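Local coordinates for protein putative acetyltransferase Ta0821 (Thermoplasma acidophilum DSM 1728, PDB 3C26) that probably transfers an acyl group as a member of the GNAT acetyltransferase family, although its substrate is not established, at residues 77-87 with 112-123; 64-75 with 101-109. One frame throughout, in Å; residues are numbered along the deposited sequence.

Both contacts lie in the GNAT portion of the chain, with centres about 18 Å apart, and both draw on strand 70-79 and helix 101-113. Their segments alternate along the sequence: 64-75 and 77-87 come first, then 101-109 and 112-123. Interaction 2 lays the first part of the helix on the hairpin of strands 62-67 and 70-79, whereas interaction 1 takes the helix's last residues and the strand after it, pairing that strand with 85-92. The two meet directly where L87 CD2 packs 3.7 Å from T109 CG2. Helix 101-113 is thus shared, touching strands 62-67, 70-79, 85-92 and 119-125, which are neighbours in the sheet.

Interaction 1. Residues 77-87 with 112-123. With NO3 (nitrate ion), chain C; NO3 (nitrate ion), chain D.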
# COMPACT_ATOMS: atom_id res chain seq x y z
N MSE A 77 15.31 10.76 -20.17
CA MSE A 77 16.70 10.61 -19.74
C MSE A 77 17.30 11.98 -19.37
O MSE A 77 17.11 12.98 -20.06
CB MSE A 77 17.59 10.05 -20.85
CG MSE A 77 17.11 8.87 -21.55
SE MSE A 77 18.18 8.66 -23.21
CE MSE A 77 16.82 7.58 -24.05
N GLU A 78 18.07 12.00 -18.31
CA GLU A 78 18.69 13.24 -17.93
C GLU A 78 20.03 13.01 -17.28
O GLU A 78 20.13 12.36 -16.24
CB GLU A 78 17.78 14.06 -17.00
CG GLU A 78 18.46 15.35 -16.61
CD GLU A 78 17.55 16.36 -16.00
OE1 GLU A 78 16.37 16.39 -16.36
OE2 GLU A 78 18.04 17.13 -15.15
N LYS A 79 21.06 13.59 -17.91
CA LYS A 79 22.44 13.47 -17.42
C LYS A 79 22.56 14.33 -16.18
O LYS A 79 22.11 15.47 -16.16
CB LYS A 79 23.45 13.86 -18.50
CG LYS A 79 24.89 13.59 -18.12
CD LYS A 79 25.78 13.66 -19.30
CE LYS A 79 26.26 12.27 -19.72
NZ LYS A 79 27.13 12.33 -20.98
N LEU A 80 23.14 13.75 -15.15
CA LEU A 80 23.28 14.39 -13.84
C LEU A 80 24.69 14.92 -13.68
O LEU A 80 25.54 14.64 -14.49
CB LEU A 80 22.93 13.42 -12.73
CG LEU A 80 21.59 12.66 -12.88
CD1 LEU A 80 21.33 11.82 -11.67
CD2 LEU A 80 20.45 13.67 -13.17
N PRO A 81 24.94 15.69 -12.64
CA PRO A 81 26.25 16.31 -12.49
C PRO A 81 27.37 15.30 -12.17
O PRO A 81 28.54 15.54 -12.46
CB PRO A 81 26.05 17.30 -11.33
CG PRO A 81 24.60 17.49 -11.20
CD PRO A 81 23.96 16.20 -11.67
N ASP A 82 27.02 14.20 -11.55
CA ASP A 82 28.03 13.16 -11.22
C ASP A 82 28.37 12.32 -12.46
O ASP A 82 29.21 11.43 -12.43
CB ASP A 82 27.57 12.28 -10.05
CG ASP A 82 26.27 11.58 -10.32
OD1 ASP A 82 25.75 11.70 -11.44
OD2 ASP A 82 25.74 10.92 -9.42
N GLY A 83 27.70 12.62 -13.56
CA GLY A 83 27.99 11.97 -14.83
C GLY A 83 27.06 10.80 -15.12
O GLY A 83 27.10 10.21 -16.19
N SER A 84 26.21 10.47 -14.14
CA SER A 84 25.23 9.38 -14.32
C SER A 84 24.06 9.91 -15.13
O SER A 84 23.97 11.12 -15.39
CB SER A 84 24.71 8.83 -13.01
OG SER A 84 24.09 9.84 -12.27
N VAL A 85 23.18 9.01 -15.53
CA VAL A 85 21.95 9.38 -16.25
C VAL A 85 20.77 8.81 -15.49
O VAL A 85 20.68 7.62 -15.25
CB VAL A 85 21.95 8.88 -17.75
CG1 VAL A 85 20.61 9.15 -18.43
CG2 VAL A 85 23.12 9.50 -18.50
N MSE A 86 19.83 9.69 -15.17
CA MSE A 86 18.59 9.30 -14.52
C MSE A 86 17.58 9.03 -15.58
O MSE A 86 17.40 9.79 -16.51
CB MSE A 86 18.03 10.41 -13.64
CG MSE A 86 16.94 9.97 -12.75
SE MSE A 86 17.57 8.97 -11.24
CE MSE A 86 15.95 8.69 -10.24
N LEU A 87 16.88 7.94 -15.37
CA LEU A 87 15.83 7.53 -16.28
C LEU A 87 14.54 7.49 -15.53
O LEU A 87 14.49 7.13 -14.33
CB LEU A 87 16.09 6.14 -16.81
CG LEU A 87 17.42 5.92 -17.53
CD1 LEU A 87 17.56 4.45 -17.77
CD2 LEU A 87 17.54 6.77 -18.85
N PHE A 112 21.60 2.72 -26.33
CA PHE A 112 21.75 4.14 -26.68
C PHE A 112 22.68 4.93 -25.75
O PHE A 112 23.33 5.88 -26.20
CB PHE A 112 20.37 4.80 -26.65
CG PHE A 112 20.37 6.27 -26.99
CD1 PHE A 112 20.59 6.68 -28.28
CD2 PHE A 112 20.05 7.23 -26.03
CE1 PHE A 112 20.56 8.02 -28.62
CE2 PHE A 112 20.04 8.56 -26.36
CZ PHE A 112 20.30 8.96 -27.66
N LEU A 113 22.78 4.52 -24.49
CA LEU A 113 23.58 5.27 -23.48
C LEU A 113 24.94 4.62 -23.21
O LEU A 113 25.77 5.18 -22.53
CB LEU A 113 22.81 5.48 -22.18
CG LEU A 113 21.60 6.41 -22.27
CD1 LEU A 113 20.94 6.48 -20.93
CD2 LEU A 113 22.01 7.77 -22.75
N ARG A 114 25.17 3.48 -23.84
CA ARG A 114 26.44 2.76 -23.70
C ARG A 114 27.54 3.67 -24.22
O ARG A 114 27.52 4.10 -25.37
CB ARG A 114 26.43 1.43 -24.51
CG ARG A 114 27.61 0.45 -24.16
CD ARG A 114 27.58 -0.91 -24.94
NE ARG A 114 26.19 -1.36 -25.21
CZ ARG A 114 25.45 -2.07 -24.35
NH1 ARG A 114 25.95 -2.41 -23.18
NH2 ARG A 114 24.20 -2.44 -24.64
N GLY A 115 28.49 3.99 -23.35
CA GLY A 115 29.66 4.79 -23.72
C GLY A 115 29.51 6.27 -23.44
O GLY A 115 30.47 7.04 -23.54
N LYS A 116 28.28 6.63 -23.10
CA LYS A 116 27.90 8.03 -22.78
C LYS A 116 27.92 8.31 -21.28
O LYS A 116 28.05 9.44 -20.84
CB LYS A 116 26.52 8.34 -23.36
CG LYS A 116 26.46 8.14 -24.87
CD LYS A 116 25.10 8.59 -25.40
CE LYS A 116 25.01 8.39 -26.89
NZ LYS A 116 23.61 8.48 -27.39
N THR A 117 27.88 7.22 -20.52
CA THR A 117 27.87 7.28 -19.05
C THR A 117 28.29 5.93 -18.54
O THR A 117 28.27 4.95 -19.27
CB THR A 117 26.43 7.62 -18.49
OG1 THR A 117 26.44 7.80 -17.05
CG2 THR A 117 25.45 6.55 -18.86
N GLU A 118 28.69 5.91 -17.28
CA GLU A 118 29.06 4.67 -16.60
C GLU A 118 27.90 4.09 -15.77
O GLU A 118 27.91 2.91 -15.44
CB GLU A 118 30.25 4.89 -15.68
CG GLU A 118 31.60 4.89 -16.41
CD GLU A 118 31.91 3.55 -17.09
OE1 GLU A 118 31.51 2.46 -16.57
OE2 GLU A 118 32.58 3.56 -18.16
N ARG A 119 26.92 4.94 -15.49
CA ARG A 119 25.78 4.62 -14.61
C ARG A 119 24.43 5.17 -15.03
O ARG A 119 24.27 6.34 -15.42
CB ARG A 119 26.04 5.12 -13.16
CG ARG A 119 27.36 4.63 -12.52
CD ARG A 119 27.74 5.44 -11.25
NE ARG A 119 28.23 6.78 -11.61
CZ ARG A 119 28.53 7.78 -10.76
NH1 ARG A 119 28.41 7.63 -9.44
NH2 ARG A 119 28.96 8.94 -11.24
N LEU A 120 23.44 4.31 -14.87
CA LEU A 120 22.03 4.64 -15.06
C LEU A 120 21.36 4.42 -13.73
O LEU A 120 21.68 3.48 -12.99
CB LEU A 120 21.35 3.73 -16.09
CG LEU A 120 22.00 3.54 -17.45
CD1 LEU A 120 21.24 2.46 -18.27
CD2 LEU A 120 22.13 4.88 -18.22
N ARG A 121 20.43 5.31 -13.43
CA ARG A 121 19.59 5.21 -12.23
C ARG A 121 18.13 5.40 -12.58
O ARG A 121 17.78 6.04 -13.58
CB ARG A 121 20.01 6.22 -11.16
CG ARG A 121 21.42 6.08 -10.72
CD ARG A 121 21.76 6.92 -9.56
NE ARG A 121 23.18 6.77 -9.24
CZ ARG A 121 24.07 7.75 -9.22
NH1 ARG A 121 23.70 8.98 -9.37
NH2 ARG A 121 25.34 7.50 -8.95
N SER A 122 17.29 4.85 -11.71
CA SER A 122 15.84 4.95 -11.87
C SER A 122 15.15 4.72 -10.54
O SER A 122 15.60 3.92 -9.70
CB SER A 122 15.34 3.94 -12.92
OG SER A 122 14.04 4.26 -13.42
N ALA A 123 14.00 5.38 -10.40
CA ALA A 123 13.20 5.26 -9.23
C ALA A 123 11.98 4.37 -9.51
O ALA A 123 11.24 4.58 -10.48
CB ALA A 123 12.79 6.65 -8.69
N NO3 C . 29.17 8.28 -14.69
O1 NO3 C . 29.62 8.42 -15.99
O2 NO3 C . 29.67 9.11 -13.70
O3 NO3 C . 28.23 7.33 -14.34
N NO3 D . 11.53 2.54 -14.44
O1 NO3 D . 11.72 3.33 -15.57
O2 NO3 D . 11.63 3.12 -13.17
O3 NO3 D . 11.20 1.19 -14.59
O HOH W 1 13.09 7.46 -12.31
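Parallel pairing of strands 85-92 and 119-125, the two strands of the GNAT beta-alpha-beta unit, brings V85 beside L120 and M86 beside R121. R121 is bonded twice along the same edge, R121 N giving to V85 O at 3.0 Å and R121 O taking from L87 N at 2.8 Å. Its side chain runs extended from CG to NE toward the turn at L80-G83, where R121 NH1 forms a salt bridge with D82 OD2 (2.8 Å). That bond is nearly straight, 174° at the hydrogen, lies in the guanidinium plane and uses the syn lone pair of OD2. The other carboxylate oxygen, D82 OD1, closes an Asx turn by accepting from S84 N and also takes the S84 hydroxyl, which holds the carboxylate by both oxygens. Beside the turn, T117 OG1 donates to G83 O at 2.6 Å, and R119 NE meets O3 of a nitrate, probably from the crystallisation liquor, at 2.8 Å. On the V85 side, L113 CD1 approaches V85 CG1 tip to tip (3.7 Å). The selenium of M77 reaches the edge of the F112 ring, a Met-aromatic contact with M77 SE 3.7 Å from F112 CE2. R121 is further held by E263 and the backbone of Y181, while strand 258-265 flanks 119-125 and helix 101-113 packs on L87 and L120.

Interaction 2. Residues 64-75 with 101-109; sequences VLRVSGRPVATI and LGMSIMQET
I105 O is gripped twice within helix 101-113, by T109 OG1 at 2.8 Å and by T109 N at 2.9 Å, from opposite faces of its carbonyl plane. The hydroxyl so turned back on the helix also lies against the strand, with T109 OG1 3.4 Å from I75 CG2. Packing across the contact is otherwise chiefly apolar. With chi1 at -157° the I105 CG1 branch swings away from the backbone N, carrying I105 CD1 down to the peptide backbone of strand 70-79, 3.6 Å from T74 C. L65 runs alongside it, pointing the other way, with L65 CG 4.0 Å from I105 CG1. One turn earlier L101 reaches the same hairpin: L101 CD1 meets V72 CG2 at 3.7 Å, the two side chains lying roughly perpendicular, while CD2 touches L65. Farther along, the selenium of M106 contacts I75 CD1. The axes of segments 101-109 and 70-75 approach to 9.0 Å with a signed crossing angle of -52°, and at the start of the helical segment L101 N donates to S99 OG. Helix 101-113, following strand 85-92, thus lies on the face of the sheet built by 62-67, 70-79 and 85-92, where L90 also meets I105 and M106, as in the GNAT fold.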
# COMPACT_ATOMS: atom_id res chain seq x y z
N VAL A 64 11.17 7.98 -27.67
CA VAL A 64 9.99 7.17 -27.91
C VAL A 64 10.26 5.96 -28.76
O VAL A 64 11.26 5.88 -29.49
CB VAL A 64 8.83 7.99 -28.58
CG1 VAL A 64 8.39 9.15 -27.64
CG2 VAL A 64 9.22 8.50 -29.98
N LEU A 65 9.38 4.98 -28.57
CA LEU A 65 9.23 3.87 -29.50
C LEU A 65 8.13 4.28 -30.44
O LEU A 65 7.08 4.80 -30.02
CB LEU A 65 8.91 2.55 -28.80
CG LEU A 65 10.06 1.81 -28.13
CD1 LEU A 65 9.53 0.48 -27.61
CD2 LEU A 65 11.14 1.59 -29.06
N ARG A 66 8.37 4.09 -31.74
CA ARG A 66 7.39 4.43 -32.77
C ARG A 66 6.99 3.23 -33.59
O ARG A 66 7.81 2.39 -33.93
CB ARG A 66 7.95 5.44 -33.78
CG ARG A 66 8.38 6.76 -33.21
CD ARG A 66 8.62 7.74 -34.36
NE ARG A 66 9.23 8.93 -33.81
CZ ARG A 66 8.56 9.95 -33.32
NH1 ARG A 66 7.25 9.94 -33.38
NH2 ARG A 66 9.20 10.98 -32.81
N VAL A 67 5.70 3.21 -33.89
CA VAL A 67 5.10 2.27 -34.82
C VAL A 67 4.55 3.09 -35.98
O VAL A 67 3.66 3.91 -35.83
CB VAL A 67 3.98 1.48 -34.18
CG1 VAL A 67 3.20 0.72 -35.26
CG2 VAL A 67 4.55 0.54 -33.03
N SER A 68 5.13 2.88 -37.15
CA SER A 68 4.74 3.63 -38.34
C SER A 68 4.64 5.13 -38.05
O SER A 68 3.67 5.80 -38.39
CB SER A 68 3.41 3.11 -38.90
OG SER A 68 3.36 1.68 -38.84
N GLY A 69 5.69 5.61 -37.37
CA GLY A 69 5.88 7.03 -37.07
C GLY A 69 5.09 7.50 -35.88
O GLY A 69 5.26 8.64 -35.43
N ARG A 70 4.22 6.64 -35.37
CA ARG A 70 3.36 6.99 -34.23
C ARG A 70 4.02 6.63 -32.92
O ARG A 70 4.44 5.51 -32.75
CB ARG A 70 1.98 6.31 -34.28
CG ARG A 70 0.99 6.87 -35.32
CD ARG A 70 -0.29 6.00 -35.37
NE ARG A 70 -0.04 4.69 -35.98
CZ ARG A 70 0.17 3.56 -35.31
NH1 ARG A 70 0.14 3.55 -33.97
NH2 ARG A 70 0.41 2.45 -35.99
N PRO A 71 4.11 7.58 -31.98
CA PRO A 71 4.71 7.20 -30.70
C PRO A 71 3.83 6.26 -29.88
O PRO A 71 2.62 6.48 -29.80
CB PRO A 71 4.89 8.53 -29.99
CG PRO A 71 3.88 9.44 -30.60
CD PRO A 71 3.74 9.00 -32.03
N VAL A 72 4.43 5.20 -29.31
CA VAL A 72 3.66 4.24 -28.49
C VAL A 72 4.16 4.11 -27.02
O VAL A 72 3.48 3.58 -26.14
CB VAL A 72 3.50 2.83 -29.19
CG1 VAL A 72 2.80 2.96 -30.58
CG2 VAL A 72 4.86 2.10 -29.30
N ALA A 73 5.36 4.63 -26.78
CA ALA A 73 6.00 4.58 -25.44
C ALA A 73 6.99 5.73 -25.30
O ALA A 73 7.57 6.24 -26.30
CB ALA A 73 6.72 3.27 -25.22
N THR A 74 7.18 6.14 -24.05
CA THR A 74 8.17 7.18 -23.75
C THR A 74 9.14 6.71 -22.71
O THR A 74 8.85 5.82 -21.89
CB THR A 74 7.50 8.48 -23.18
OG1 THR A 74 6.82 8.19 -21.93
CG2 THR A 74 6.51 9.09 -24.17
N ILE A 75 10.32 7.31 -22.77
CA ILE A 75 11.28 7.25 -21.68
C ILE A 75 11.97 8.62 -21.61
O ILE A 75 12.35 9.18 -22.64
CB ILE A 75 12.35 6.11 -21.83
CG1 ILE A 75 13.23 6.01 -20.60
CG2 ILE A 75 13.30 6.39 -23.00
CD1 ILE A 75 12.67 5.25 -19.50
N LEU A 101 6.64 -3.53 -24.22
CA LEU A 101 7.15 -2.23 -24.65
C LEU A 101 8.13 -1.67 -23.63
O LEU A 101 9.12 -1.04 -23.99
CB LEU A 101 6.02 -1.20 -24.85
CG LEU A 101 5.19 -1.20 -26.10
CD1 LEU A 101 4.46 0.15 -26.21
CD2 LEU A 101 6.08 -1.42 -27.30
N GLY A 102 7.85 -1.92 -22.36
CA GLY A 102 8.65 -1.34 -21.29
C GLY A 102 10.06 -1.88 -21.40
O GLY A 102 11.04 -1.17 -21.43
N MSE A 103 10.13 -3.19 -21.49
CA MSE A 103 11.40 -3.85 -21.68
C MSE A 103 12.15 -3.40 -22.93
O MSE A 103 13.33 -3.15 -22.89
CB MSE A 103 11.14 -5.32 -21.75
CG MSE A 103 12.12 -6.07 -22.56
SE MSE A 103 12.26 -7.67 -21.59
CE MSE A 103 13.49 -6.76 -20.36
N SER A 104 11.42 -3.21 -24.01
CA SER A 104 12.05 -2.86 -25.30
C SER A 104 12.61 -1.49 -25.22
O SER A 104 13.69 -1.25 -25.69
CB SER A 104 11.09 -2.91 -26.48
OG SER A 104 10.53 -4.21 -26.59
N ILE A 105 11.86 -0.58 -24.66
CA ILE A 105 12.34 0.81 -24.59
C ILE A 105 13.54 0.90 -23.66
O ILE A 105 14.45 1.63 -23.92
CB ILE A 105 11.25 1.87 -24.25
CG1 ILE A 105 11.75 3.21 -24.78
CG2 ILE A 105 10.87 1.91 -22.73
CD1 ILE A 105 10.69 4.26 -24.89
N MSE A 106 13.56 0.10 -22.62
CA MSE A 106 14.70 0.08 -21.67
C MSE A 106 15.95 -0.52 -22.33
O MSE A 106 17.10 -0.03 -22.17
CB MSE A 106 14.36 -0.72 -20.40
CG MSE A 106 13.39 0.02 -19.45
SE MSE A 106 14.23 1.66 -18.76
CE MSE A 106 15.81 0.80 -17.98
N GLN A 107 15.74 -1.60 -23.07
CA GLN A 107 16.87 -2.20 -23.83
C GLN A 107 17.44 -1.22 -24.88
O GLN A 107 18.65 -1.14 -25.06
CB GLN A 107 16.48 -3.51 -24.47
CG GLN A 107 16.07 -4.57 -23.48
CD GLN A 107 15.59 -5.84 -24.15
OE1 GLN A 107 14.59 -5.84 -24.88
NE2 GLN A 107 16.25 -6.92 -23.87
N GLU A 108 16.56 -0.50 -25.58
CA GLU A 108 17.04 0.47 -26.54
C GLU A 108 17.78 1.55 -25.82
O GLU A 108 18.81 2.03 -26.28
CB GLU A 108 15.89 1.11 -27.32
CG GLU A 108 15.17 0.15 -28.14
CD GLU A 108 15.89 -0.18 -29.43
OE1 GLU A 108 16.90 0.49 -29.77
OE2 GLU A 108 15.42 -1.11 -30.12
N THR A 109 17.21 1.97 -24.69
CA THR A 109 17.86 3.01 -23.86
C THR A 109 19.27 2.56 -23.35
O THR A 109 20.24 3.33 -23.41
CB THR A 109 16.95 3.44 -22.68
OG1 THR A 109 15.74 4.01 -23.21
CG2 THR A 109 17.63 4.49 -21.76